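Local coordinates for NAD nucleotidase (Haemophilus influenzae, PDB 3ZTV), which degrades NAD to adenosine and nicotinamide riboside, acting as a zinc-containing NAD pyrophosphatase and 5'-nucleotidase, at residues F95-L100 and P122-N127; A154-D159 and I198-H203; D220-G225 and E257-M262. One frame throughout, in Å; residues are numbered along the deposited sequence.

In the fold
The three contacts follow one another along the chain without overlap, all in the N-terminal metallophosphoesterase part. Contact 1 pairs strands 97-99 and 123-124 at one margin of a seven-stranded mixed sheet. Contacts 2 and 3 belong to a second, six-stranded sheet and share its middle: strands 198-203 and 221-224 are neighbours, bonded through Leu200 N to Val221 O. Contacts 1 and 2 have centres about 8 Å apart and touch through Ala126 N and Gly157 O; between centres, contacts 2 and 3 are about 10 Å apart, contacts 1 and 3 about 16 Å. Several of these strands run toward the zinc site, so both sheets contribute to its surroundings.

Contact 1: residues F95-L100 and P122-N127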
ATOM      1  N   PHE A  95     -25.358 -20.785   3.950  1.00  7.27           N
ATOM      2  CA  PHE A  95     -24.755 -19.462   4.084  1.00  7.49           C
ATOM      3  C   PHE A  95     -24.959 -18.639   2.811  1.00  6.86           C
ATOM      4  O   PHE A  95     -24.934 -19.184   1.704  1.00  7.54           O
ATOM      5  CB  PHE A  95     -23.256 -19.614   4.339  1.00  6.43           C
ATOM      6  CG  PHE A  95     -22.929 -20.183   5.685  1.00  6.77           C
ATOM      7  CD1 PHE A  95     -22.879 -21.556   5.900  1.00  7.98           C
ATOM      8  CD2 PHE A  95     -22.669 -19.341   6.739  1.00  7.02           C
ATOM      9  CE1 PHE A  95     -22.584 -22.066   7.157  1.00  7.95           C
ATOM     10  CE2 PHE A  95     -22.374 -19.849   7.995  1.00  6.99           C
ATOM     11  CZ  PHE A  95     -22.332 -21.210   8.198  1.00  7.32           C
ATOM     12  N   HIS A  96     -25.134 -17.333   2.957  1.00  5.82           N
ATOM     13  CA  HIS A  96     -25.176 -16.456   1.789  1.00  6.47           C
ATOM     14  C   HIS A  96     -23.789 -16.162   1.215  1.00  6.76           C
ATOM     15  O   HIS A  96     -23.624 -16.056  -0.004  1.00  6.89           O
ATOM     16  CB  HIS A  96     -25.852 -15.128   2.125  1.00  8.02           C
ATOM     17  CG  HIS A  96     -27.293 -15.256   2.501  1.00  8.62           C
ATOM     18  ND1 HIS A  96     -28.281 -15.623   1.612  1.00 14.79           N
ATOM     19  CD2 HIS A  96     -27.912 -15.042   3.683  1.00  6.07           C
ATOM     20  CE1 HIS A  96     -29.445 -15.643   2.241  1.00  9.68           C
ATOM     21  NE2 HIS A  96     -29.250 -15.279   3.495  1.00 11.47           N
ATOM     22  N   TYR A  97     -22.801 -15.990   2.097  1.00  5.56           N
ATOM     23  CA  TYR A  97     -21.434 -15.658   1.676  1.00  5.59           C
ATOM     24  C   TYR A  97     -20.385 -16.231   2.604  1.00  6.08           C
ATOM     25  O   TYR A  97     -20.607 -16.336   3.814  1.00  5.07           O
ATOM     26  CB  TYR A  97     -21.218 -14.137   1.594  1.00  6.14           C
ATOM     27  CG  TYR A  97     -22.224 -13.418   0.714  1.00  6.56           C
ATOM     28  CD1 TYR A  97     -22.078 -13.394  -0.668  1.00  7.58           C
ATOM     29  CD2 TYR A  97     -23.320 -12.756   1.264  1.00  6.57           C
ATOM     30  CE1 TYR A  97     -23.002 -12.751  -1.473  1.00  7.58           C
ATOM     31  CE2 TYR A  97     -24.244 -12.109   0.461  1.00  7.27           C
ATOM     32  CZ  TYR A  97     -24.078 -12.104  -0.898  1.00  8.18           C
ATOM     33  OH  TYR A  97     -25.005 -11.453  -1.676  1.00  8.87           O
ATOM     34  N   PHE A  98     -19.243 -16.581   2.015  1.00  5.52           N
ATOM     35  CA  PHE A  98     -18.050 -17.064   2.705  1.00  5.20           C
ATOM     36  C   PHE A  98     -16.898 -16.207   2.198  1.00  5.31           C
ATOM     37  O   PHE A  98     -16.817 -15.935   0.991  1.00  6.38           O
ATOM     38  CB  PHE A  98     -17.825 -18.521   2.292  1.00  6.19           C
ATOM     39  CG  PHE A  98     -16.496 -19.125   2.714  1.00  5.02           C
ATOM     40  CD1 PHE A  98     -16.144 -19.262   4.047  1.00  5.53           C
ATOM     41  CD2 PHE A  98     -15.633 -19.630   1.747  1.00  5.26           C
ATOM     42  CE1 PHE A  98     -14.933 -19.849   4.406  1.00  6.05           C
ATOM     43  CE2 PHE A  98     -14.442 -20.222   2.104  1.00  6.45           C
ATOM     44  CZ  PHE A  98     -14.091 -20.344   3.427  1.00  6.43           C
ATOM     45  N   THR A  99     -16.014 -15.765   3.088  1.00  4.19           N
ATOM     46  CA  THR A  99     -14.792 -15.089   2.644  1.00  4.84           C
ATOM     47  C   THR A  99     -13.573 -15.977   2.930  1.00  5.06           C
ATOM     48  O   THR A  99     -13.572 -16.771   3.869  1.00  5.30           O
ATOM     49  CB  THR A  99     -14.632 -13.658   3.253  1.00  5.19           C
ATOM     50  OG1 THR A  99     -13.779 -12.875   2.408  1.00  4.96           O
ATOM     51  CG2 THR A  99     -14.052 -13.717   4.649  1.00  5.93           C
ATOM     52  N   LEU A 100     -12.550 -15.844   2.097  1.00  4.92           N
ATOM     53  CA  LEU A 100     -11.315 -16.595   2.309  1.00  5.28           C
ATOM     54  C   LEU A 100     -10.554 -16.140   3.547  1.00  5.83           C
ATOM     55  O   LEU A 100     -10.396 -14.938   3.778  1.00  5.63           O
ATOM     56  CB  LEU A 100     -10.403 -16.478   1.079  1.00  5.96           C
ATOM     57  CG  LEU A 100     -10.980 -16.904  -0.267  1.00  5.49           C
ATOM     58  CD1 LEU A 100      -9.985 -16.582  -1.370  1.00  6.32           C
ATOM     59  CD2 LEU A 100     -11.321 -18.393  -0.239  1.00  6.93           C
ATOM     60  N   PRO A 122     -21.603 -18.862  -2.169  1.00  7.82           N
ATOM     61  CA  PRO A 122     -20.837 -17.831  -2.887  1.00  8.63           C
ATOM     62  C   PRO A 122     -19.631 -17.337  -2.095  1.00  7.51           C
ATOM     63  O   PRO A 122     -19.742 -17.085  -0.889  1.00  7.41           O
ATOM     64  CB  PRO A 122     -21.850 -16.704  -3.055  1.00  8.64           C
ATOM     65  CG  PRO A 122     -23.172 -17.413  -3.135  1.00 10.70           C
ATOM     66  CD  PRO A 122     -23.047 -18.563  -2.150  1.00  9.17           C
ATOM     67  N   VAL A 123     -18.494 -17.191  -2.772  1.00  6.53           N
ATOM     68  CA  VAL A 123     -17.248 -16.803  -2.120  1.00  6.21           C
ATOM     69  C   VAL A 123     -16.867 -15.369  -2.510  1.00  5.75           C
ATOM     70  O   VAL A 123     -16.940 -14.994  -3.691  1.00  6.27           O
ATOM     71  CB  VAL A 123     -16.096 -17.773  -2.485  1.00  6.65           C
ATOM     72  CG1 VAL A 123     -14.838 -17.416  -1.726  1.00  6.73           C
ATOM     73  CG2 VAL A 123     -16.497 -19.223  -2.222  1.00  8.34           C
ATOM     74  N   LEU A 124     -16.454 -14.570  -1.524  1.00  5.50           N
ATOM     75  CA  LEU A 124     -16.006 -13.195  -1.756  1.00  5.42           C
ATOM     76  C   LEU A 124     -14.588 -12.963  -1.243  1.00  4.96           C
ATOM     77  O   LEU A 124     -14.239 -13.412  -0.144  1.00  6.58           O
ATOM     78  CB  LEU A 124     -16.929 -12.215  -1.032  1.00  7.58           C
ATOM     79  CG  LEU A 124     -18.425 -12.306  -1.299  1.00  7.47           C
ATOM     80  CD1 LEU A 124     -19.180 -11.353  -0.365  1.00  8.87           C
ATOM     81  CD2 LEU A 124     -18.727 -11.998  -2.751  1.00  9.74           C
ATOM     82  N   SER A 125     -13.788 -12.229  -2.015  1.00  5.86           N
ATOM     83  CA  SER A 125     -12.486 -11.752  -1.543  1.00  5.19           C
ATOM     84  C   SER A 125     -11.976 -10.677  -2.499  1.00  5.21           C
ATOM     85  O   SER A 125     -11.659 -10.963  -3.662  1.00  7.17           O
ATOM     86  CB  SER A 125     -11.464 -12.886  -1.424  1.00  6.11           C
ATOM     87  OG  SER A 125     -10.293 -12.401  -0.802  1.00  7.80           O
ATOM     88  N   ALA A 126     -11.935  -9.436  -2.022  1.00  4.23           N
ATOM     89  CA  ALA A 126     -11.596  -8.296  -2.872  1.00  4.23           C
ATOM     90  C   ALA A 126     -10.098  -8.009  -2.972  1.00  3.69           C
ATOM     91  O   ALA A 126      -9.679  -7.358  -3.922  1.00  5.00           O
ATOM     92  CB  ALA A 126     -12.335  -7.044  -2.401  1.00  5.96           C
ATOM     93  N   ASN A 127      -9.298  -8.474  -2.014  1.00  4.68           N
ATOM     94  CA  ASN A 127      -7.868  -8.163  -2.005  1.00  4.99           C
ATOM     95  C   ASN A 127      -6.994  -9.391  -2.299  1.00  4.86           C
ATOM     96  O   ASN A 127      -5.769  -9.345  -2.125  1.00  5.81           O
ATOM     97  CB  ASN A 127      -7.432  -7.472  -0.701  1.00  5.32           C
ATOM     98  CG  ASN A 127      -7.518  -8.383   0.514  1.00  3.94           C
ATOM     99  OD1 ASN A 127      -8.398  -9.236   0.610  1.00  5.07           O
ATOM    100  ND2 ASN A 127      -6.610  -8.182   1.455  1.00  5.37           N
TER
HETATM  101  O   HOH W   1     -11.057 -13.035   1.860  1.00  6.39           O
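Thr99 and Leu124 meet through a short side-chain bond: Thr99 OG1, anti to its backbone N (chi1 -157°), donates to Leu124 O at 2.6 Å, tilted 33° from the carbonyl plane. The hydroxyl serves where the backbone does not, Leu100 N being 3.7 Å from the same Leu124 O. Upstream two backbone bonds pair the parallel strands: Phe98 N to Pro122 O and Leu124 N to Phe98 O (2.9 Å).

The packing is tight on the Tyr97 side, where Leu124 CD1 comes obliquely to the ring, 3.6 Å from Tyr97 CD1, while the phenol OH bonds to Asp144. On the opposite face Val123 CG2 lies at the edge of the Phe98 ring, and Val123 CG1 is 3.9 Å from Leu100 CD2, the two side chains crossing at about a right angle. The solvent side is at the exposed Pro122, its CD 3.4 Å from His96 O.

At the far end water 1 donates to Thr99 OG1 and Leu100 O and lies 2.8 Å from Ser125 OG. Thr99 OG1 thus both gives and receives, which should fix its rotation and join the strands' C-terminal ends, beside His203, a likely zinc ligand.

Contact 2: residues A154-D159 and I198-H203; sequences AIIGLD and IILLSH
Leu158, Ile156 and Leu200 bury more surface here than any other residues, and all three side chains lie on one face of the sheet, together with Ala154, Ile198 and Ser202. Ile156 works with two branches. Its CG1 is anti to the carbonyl carbon (chi1 -58°), and CD1 beyond it meets Ile198 CG2 at 3.7 Å, while CG2 lies 3.8 Å from Leu200 CD1. That same leucine methyl also sits over the strand partner's backbone, 3.5 Å from Ile156 O, and touches Leu158 CB. Leu158 CD2 lies 3.8 Å from Ser202 OG, a hydroxyl bonded to Asn209 and Ala204 N. Helix 179-191 covers this face, Met186 and Leu190 packing on Ile156 and Thr182 on Leu158.

On the reverse face the Ile155 side chain crosses those of Ile199 and Leu201 obliquely, its CD1 4.1 Å from Ile199 CG2, against Leu66 of the other sheet. Five backbone bonds join the parallel strands, from Ile199 N to Ala154 O through to His203 N to Leu158 O. Most are fairly straight; Leu158 N to Leu201 O is bent, 131° at the hydrogen, and both of its atoms also make weak bonds to Thr99 OG1.

At the C-terminal end Asp159 and His203 run side by side, carboxylate and ring planes 86° apart, with Asp159 OD1 4.1 Å from His203 ND1. His203 NE2 is hydrogen-bonded to Asp20 OD1, and the side chain comes within about 2 Å (nearest atoms) of a bound zinc ion, consistent with its being a ligand of the zinc held by Asp70, Asn102 and Asp226. A parallel strand delivering a metal ligand from its C-terminal end is typical of the two-metal site of calcineurin-like phosphoesterases.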
ATOM      1  N   ALA A 154     -24.301  -3.593  -0.283  1.00  7.85           N
ATOM      2  CA  ALA A 154     -23.106  -4.244  -0.803  1.00  7.22           C
ATOM      3  C   ALA A 154     -22.384  -5.009   0.294  1.00  7.43           C
ATOM      4  O   ALA A 154     -22.336  -4.570   1.450  1.00  8.50           O
ATOM      5  CB  ALA A 154     -22.176  -3.209  -1.421  1.00  8.08           C
ATOM      6  N   ILE A 155     -21.819  -6.155  -0.075  1.00  6.17           N
ATOM      7  CA  ILE A 155     -20.941  -6.884   0.822  1.00  6.40           C
ATOM      8  C   ILE A 155     -19.609  -7.145   0.116  1.00  5.85           C
ATOM      9  O   ILE A 155     -19.578  -7.596  -1.032  1.00  6.50           O
ATOM     10  CB  ILE A 155     -21.597  -8.177   1.346  1.00  6.99           C
ATOM     11  CG1 ILE A 155     -20.665  -8.888   2.332  1.00  7.04           C
ATOM     12  CG2 ILE A 155     -22.035  -9.069   0.211  1.00  9.90           C
ATOM     13  CD1 ILE A 155     -21.357  -9.932   3.195  1.00  9.04           C
ATOM     14  N   ILE A 156     -18.520  -6.823   0.805  1.00  5.02           N
ATOM     15  CA  ILE A 156     -17.161  -6.895   0.271  1.00  5.32           C
ATOM     16  C   ILE A 156     -16.386  -7.935   1.074  1.00  4.66           C
ATOM     17  O   ILE A 156     -16.446  -7.928   2.302  1.00  5.76           O
ATOM     18  CB  ILE A 156     -16.440  -5.532   0.436  1.00  5.40           C
ATOM     19  CG1 ILE A 156     -17.195  -4.406  -0.266  1.00  5.70           C
ATOM     20  CG2 ILE A 156     -14.995  -5.586  -0.057  1.00  6.00           C
ATOM     21  CD1 ILE A 156     -16.770  -3.043   0.216  1.00  6.90           C
ATOM     22  N   GLY A 157     -15.653  -8.830   0.409  1.00  4.81           N
ATOM     23  CA  GLY A 157     -14.832  -9.788   1.128  1.00  5.01           C
ATOM     24  C   GLY A 157     -13.406  -9.289   1.290  1.00  3.99           C
ATOM     25  O   GLY A 157     -12.926  -8.516   0.457  1.00  4.44           O
ATOM     26  N   LEU A 158     -12.702  -9.755   2.321  1.00  4.11           N
ATOM     27  CA  LEU A 158     -11.330  -9.310   2.572  1.00  4.19           C
ATOM     28  C   LEU A 158     -10.544 -10.356   3.358  1.00  4.03           C
ATOM     29  O   LEU A 158     -11.087 -10.964   4.287  1.00  4.58           O
ATOM     30  CB  LEU A 158     -11.335  -7.981   3.351  1.00  5.17           C
ATOM     31  CG  LEU A 158     -10.116  -7.058   3.218  1.00  4.59           C
ATOM     32  CD1 LEU A 158     -10.070  -6.388   1.851  1.00  6.62           C
ATOM     33  CD2 LEU A 158     -10.137  -5.990   4.319  1.00  5.60           C
ATOM     34  N   ASP A 159      -9.265 -10.523   3.023  1.00  5.10           N
ATOM     35  CA  ASP A 159      -8.390 -11.467   3.726  1.00  5.01           C
ATOM     36  C   ASP A 159      -7.211 -10.765   4.372  1.00  4.54           C
ATOM     37  O   ASP A 159      -6.817  -9.664   3.971  1.00  5.27           O
ATOM     38  CB  ASP A 159      -7.853 -12.505   2.733  1.00  5.70           C
ATOM     39  CG  ASP A 159      -7.554 -13.873   3.366  1.00  5.86           C
ATOM     40  OD1 ASP A 159      -7.503 -14.026   4.610  1.00  5.39           O
ATOM     41  OD2 ASP A 159      -7.349 -14.832   2.571  1.00  6.84           O
ATOM     42  N   ILE A 198     -23.056  -0.741   3.450  1.00  5.70           N
ATOM     43  CA  ILE A 198     -21.929  -1.587   3.055  1.00  6.35           C
ATOM     44  C   ILE A 198     -21.448  -2.436   4.230  1.00  6.24           C
ATOM     45  O   ILE A 198     -21.172  -1.916   5.327  1.00  6.80           O
ATOM     46  CB  ILE A 198     -20.763  -0.745   2.484  1.00  7.06           C
ATOM     47  CG1 ILE A 198     -21.253   0.065   1.273  1.00  7.86           C
ATOM     48  CG2 ILE A 198     -19.596  -1.636   2.090  1.00  8.51           C
ATOM     49  CD1 ILE A 198     -20.178   0.908   0.578  1.00  9.85           C
ATOM     50  N   ILE A 199     -21.364  -3.743   3.977  1.00  5.60           N
ATOM     51  CA  ILE A 199     -20.891  -4.721   4.943  1.00  7.17           C
ATOM     52  C   ILE A 199     -19.539  -5.238   4.471  1.00  6.87           C
ATOM     53  O   ILE A 199     -19.373  -5.565   3.291  1.00  6.70           O
ATOM     54  CB  ILE A 199     -21.836  -5.942   5.003  1.00  6.60           C
ATOM     55  CG1 ILE A 199     -23.286  -5.510   5.224  1.00 10.84           C
ATOM     56  CG2 ILE A 199     -21.364  -6.954   6.060  1.00  7.08           C
ATOM     57  CD1 ILE A 199     -23.512  -4.767   6.488  1.00 12.17           C
ATOM     58  N   LEU A 200     -18.572  -5.300   5.379  1.00  5.51           N
ATOM     59  CA  LEU A 200     -17.265  -5.870   5.068  1.00  4.99           C
ATOM     60  C   LEU A 200     -17.135  -7.198   5.831  1.00  4.76           C
ATOM     61  O   LEU A 200     -17.237  -7.234   7.063  1.00  5.41           O
ATOM     62  CB  LEU A 200     -16.170  -4.890   5.485  1.00  6.51           C
ATOM     63  CG  LEU A 200     -14.725  -5.293   5.204  1.00  5.34           C
ATOM     64  CD1 LEU A 200     -14.485  -5.356   3.705  1.00  7.28           C
ATOM     65  CD2 LEU A 200     -13.761  -4.319   5.862  1.00  6.92           C
ATOM     66  N   LEU A 201     -16.949  -8.280   5.085  1.00  4.08           N
ATOM     67  CA  LEU A 201     -16.771  -9.629   5.624  1.00  5.06           C
ATOM     68  C   LEU A 201     -15.271  -9.913   5.546  1.00  4.49           C
ATOM     69  O   LEU A 201     -14.735 -10.219   4.469  1.00  4.98           O
ATOM     70  CB  LEU A 201     -17.578 -10.627   4.793  1.00  5.41           C
ATOM     71  CG  LEU A 201     -17.573 -12.085   5.251  1.00  4.57           C
ATOM     72  CD1 LEU A 201     -18.061 -12.235   6.693  1.00  5.42           C
ATOM     73  CD2 LEU A 201     -18.396 -12.945   4.315  1.00  6.62           C
ATOM     74  N   SER A 202     -14.585  -9.738   6.669  1.00  4.22           N
ATOM     75  CA  SER A 202     -13.130  -9.602   6.681  1.00  3.98           C
ATOM     76  C   SER A 202     -12.397 -10.541   7.627  1.00  4.04           C
ATOM     77  O   SER A 202     -12.565 -10.488   8.845  1.00  4.84           O
ATOM     78  CB  SER A 202     -12.728  -8.167   7.017  1.00  5.28           C
ATOM     79  OG  SER A 202     -11.328  -8.088   7.242  1.00  4.96           O
ATOM     80  N   HIS A 203     -11.550 -11.387   7.023  1.00  4.26           N
ATOM     81  CA  HIS A 203     -10.606 -12.229   7.757  1.00  3.53           C
ATOM     82  C   HIS A 203      -9.304 -11.499   8.105  1.00  4.77           C
ATOM     83  O   HIS A 203      -8.262 -12.146   8.321  1.00  6.09           O
ATOM     84  CB  HIS A 203     -10.263 -13.530   7.008  1.00  4.36           C
ATOM     85  CG  HIS A 203      -9.968 -14.676   7.931  1.00  4.66           C
ATOM     86  ND1 HIS A 203      -8.700 -15.044   8.355  1.00  5.81           N
ATOM     87  CD2 HIS A 203     -10.825 -15.505   8.562  1.00  3.11           C
ATOM     88  CE1 HIS A 203      -8.803 -16.069   9.193  1.00  2.20           C
ATOM     89  NE2 HIS A 203     -10.081 -16.367   9.327  1.00  6.53           N
TER

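Contact 3: residues D220-G225 and E257-M262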
ATOM      1  N   ASP A 220     -20.210   0.163   7.079  1.00  5.19           N
ATOM      2  CA  ASP A 220     -21.111   0.190   8.234  1.00  5.10           C
ATOM      3  C   ASP A 220     -20.897  -0.909   9.272  1.00  4.81           C
ATOM      4  O   ASP A 220     -20.997  -0.653  10.478  1.00  5.06           O
ATOM      5  CB  ASP A 220     -22.552   0.156   7.736  1.00  6.04           C
ATOM      6  CG  ASP A 220     -22.872   1.354   6.854  1.00  6.77           C
ATOM      7  OD1 ASP A 220     -22.779   2.495   7.343  1.00  6.80           O
ATOM      8  OD2 ASP A 220     -23.204   1.201   5.659  1.00  6.71           O
ATOM      9  N   VAL A 221     -20.621  -2.126   8.806  1.00  5.32           N
ATOM     10  CA  VAL A 221     -20.449  -3.284   9.696  1.00  5.53           C
ATOM     11  C   VAL A 221     -19.268  -4.110   9.195  1.00  4.50           C
ATOM     12  O   VAL A 221     -19.160  -4.379   7.986  1.00  6.18           O
ATOM     13  CB  VAL A 221     -21.725  -4.181   9.759  1.00  6.28           C
ATOM     14  CG1 VAL A 221     -21.553  -5.329  10.756  1.00  8.36           C
ATOM     15  CG2 VAL A 221     -22.944  -3.349  10.152  1.00  6.79           C
ATOM     16  N   ILE A 222     -18.384  -4.494  10.110  1.00  4.23           N
ATOM     17  CA  ILE A 222     -17.258  -5.362   9.756  1.00  4.56           C
ATOM     18  C   ILE A 222     -17.340  -6.678  10.531  1.00  4.77           C
ATOM     19  O   ILE A 222     -17.055  -6.745  11.737  1.00  4.99           O
ATOM     20  CB  ILE A 222     -15.894  -4.679   9.996  1.00  4.53           C
ATOM     21  CG1 ILE A 222     -15.854  -3.279   9.358  1.00  5.18           C
ATOM     22  CG2 ILE A 222     -14.763  -5.572   9.492  1.00  5.19           C
ATOM     23  CD1 ILE A 222     -14.587  -2.493   9.634  1.00  6.21           C
ATOM     24  N   VAL A 223     -17.723  -7.730   9.819  1.00  4.22           N
ATOM     25  CA  VAL A 223     -17.910  -9.070  10.361  1.00  4.55           C
ATOM     26  C   VAL A 223     -16.558  -9.758  10.269  1.00  4.20           C
ATOM     27  O   VAL A 223     -16.001  -9.890   9.171  1.00  5.44           O
ATOM     28  CB  VAL A 223     -18.977  -9.839   9.539  1.00  4.02           C
ATOM     29  CG1 VAL A 223     -19.216 -11.246  10.111  1.00  6.34           C
ATOM     30  CG2 VAL A 223     -20.288  -9.036   9.470  1.00  6.76           C
ATOM     31  N   THR A 224     -16.026 -10.161  11.420  1.00  4.49           N
ATOM     32  CA  THR A 224     -14.605 -10.476  11.575  1.00  4.70           C
ATOM     33  C   THR A 224     -14.270 -11.965  11.693  1.00  5.10           C
ATOM     34  O   THR A 224     -15.009 -12.742  12.323  1.00  5.20           O
ATOM     35  CB  THR A 224     -14.067  -9.754  12.828  1.00  5.66           C
ATOM     36  OG1 THR A 224     -14.198  -8.338  12.646  1.00  5.63           O
ATOM     37  CG2 THR A 224     -12.623 -10.079  13.122  1.00  6.61           C
ATOM     38  N   GLY A 225     -13.132 -12.325  11.104  1.00  4.38           N
ATOM     39  CA  GLY A 225     -12.455 -13.573  11.402  1.00  4.76           C
ATOM     40  C   GLY A 225     -10.966 -13.373  11.587  1.00  5.21           C
ATOM     41  O   GLY A 225     -10.441 -12.279  11.358  1.00  5.62           O
ATOM     42  N   GLU A 257     -19.386   8.804  11.032  1.00  7.63           N
ATOM     43  CA  GLU A 257     -20.467   7.811  11.017  1.00  8.22           C
ATOM     44  C   GLU A 257     -20.115   6.585  11.867  1.00  6.22           C
ATOM     45  O   GLU A 257     -18.947   6.243  12.003  1.00  6.47           O
ATOM     46  CB  GLU A 257     -20.787   7.398   9.575  1.00 10.48           C
ATOM     47  CG  GLU A 257     -21.041   8.600   8.645  1.00 13.98           C
ATOM     48  CD  GLU A 257     -22.116   9.535   9.141  1.00 14.93           C
ATOM     49  OE1 GLU A 257     -22.125   9.888  10.340  1.00 26.17           O
ATOM     50  OE2 GLU A 257     -22.964   9.942   8.315  1.00 30.64           O
ATOM     51  N   PRO A 258     -21.124   5.936  12.462  1.00  6.34           N
ATOM     52  CA  PRO A 258     -20.839   4.744  13.276  1.00  6.52           C
ATOM     53  C   PRO A 258     -20.402   3.555  12.428  1.00  7.29           C
ATOM     54  O   PRO A 258     -20.861   3.399  11.297  1.00  6.84           O
ATOM     55  CB  PRO A 258     -22.174   4.444  13.976  1.00  8.65           C
ATOM     56  CG  PRO A 258     -23.222   5.130  13.151  1.00 11.01           C
ATOM     57  CD  PRO A 258     -22.555   6.299  12.462  1.00  7.60           C
ATOM     58  N   VAL A 259     -19.496   2.753  12.981  1.00  5.57           N
ATOM     59  CA  VAL A 259     -19.071   1.491  12.381  1.00  5.08           C
ATOM     60  C   VAL A 259     -19.109   0.434  13.480  1.00  6.54           C
ATOM     61  O   VAL A 259     -18.596   0.663  14.584  1.00  6.24           O
ATOM     62  CB  VAL A 259     -17.623   1.570  11.837  1.00  4.47           C
ATOM     63  CG1 VAL A 259     -17.260   0.275  11.080  1.00  6.39           C
ATOM     64  CG2 VAL A 259     -17.404   2.805  10.934  1.00  6.67           C
ATOM     65  N   PHE A 260     -19.671  -0.730  13.169  1.00  4.61           N
ATOM     66  CA  PHE A 260     -19.753  -1.827  14.139  1.00  4.17           C
ATOM     67  C   PHE A 260     -18.839  -2.973  13.716  1.00  4.66           C
ATOM     68  O   PHE A 260     -18.748  -3.281  12.531  1.00  6.45           O
ATOM     69  CB  PHE A 260     -21.205  -2.279  14.285  1.00  6.58           C
ATOM     70  CG  PHE A 260     -22.097  -1.187  14.787  1.00  5.17           C
ATOM     71  CD1 PHE A 260     -22.173  -0.918  16.145  1.00  6.29           C
ATOM     72  CD2 PHE A 260     -22.798  -0.375  13.909  1.00  6.97           C
ATOM     73  CE1 PHE A 260     -22.964   0.123  16.629  1.00  7.83           C
ATOM     74  CE2 PHE A 260     -23.598   0.670  14.388  1.00  7.11           C
ATOM     75  CZ  PHE A 260     -23.679   0.912  15.744  1.00  7.72           C
ATOM     76  N   VAL A 261     -18.142  -3.562  14.684  1.00  4.42           N
ATOM     77  CA  VAL A 261     -17.176  -4.634  14.426  1.00  4.58           C
ATOM     78  C   VAL A 261     -17.444  -5.782  15.391  1.00  5.26           C
ATOM     79  O   VAL A 261     -17.605  -5.563  16.598  1.00  5.25           O
ATOM     80  CB  VAL A 261     -15.735  -4.126  14.676  1.00  5.24           C
ATOM     81  CG1 VAL A 261     -14.707  -5.240  14.467  1.00  6.43           C
ATOM     82  CG2 VAL A 261     -15.424  -2.905  13.808  1.00  6.53           C
ATOM     83  N   MET A 262     -17.489  -7.014  14.894  1.00  3.82           N
ATOM     84  CA  MET A 262     -17.690  -8.144  15.797  1.00  4.21           C
ATOM     85  C   MET A 262     -17.171  -9.453  15.213  1.00  5.39           C
ATOM     86  O   MET A 262     -17.181  -9.644  13.998  1.00  5.35           O
ATOM     87  CB  MET A 262     -19.162  -8.290  16.209  1.00  5.71           C
ATOM     88  CG  MET A 262     -20.094  -8.816  15.140  1.00  6.23           C
ATOM     89  SD  MET A 262     -20.430  -7.672  13.788  1.00  6.73           S
ATOM     90  CE  MET A 262     -21.820  -8.523  13.034  1.00  7.97           C
TER
HETATM   91  O   HOH W   2     -23.287   3.635   9.807  1.00  9.11           O
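The Phe260 ring approaches Asp220 obliquely, its CD2 3.9 Å from Asp220 O, and the side chain of Glu250 on strand 249-252 also packs on Phe260. The other flat group is the carboxylate of Asp220, whose CB is directed away from the partner strand: OD2 accepts from Ile198 N, while OD1 is near water 2, which also lies close to Pro258 O. These groups stand at the start of two parallel strands, 10° apart, inside the six-stranded mixed sheet of the metallophosphoesterase fold.

Backbone bonds run from Phe260 N to Asp220 O, through Ile222 N to Phe260 O, the shortest at 2.7 Å, and on to Met262 N to Ile222 O, the longest at 3.2 Å. Beside that longer bond Met262 reaches across: CG lies between its backbone N and carbonyl carbon (chi1 73°), and a bend at chi2 (-71°) carries SD to 4.0 Å from Val221 CG1. The terminal CE then touches both valines, 3.9 Å from Val223 CG2 and equally near Val221 CG1.

Beyond the other face, helix 206-215 packs on Ile222 and Val259, which meet CD1 to CG1 at 4.1 Å. Further along, Thr224 N bonds to Met262 O. The Thr224 hydroxyl accepts from Asn209 ND2 and donates weakly to Ile222 O, with Val261 CG1 3.6 Å from Thr224 OG1.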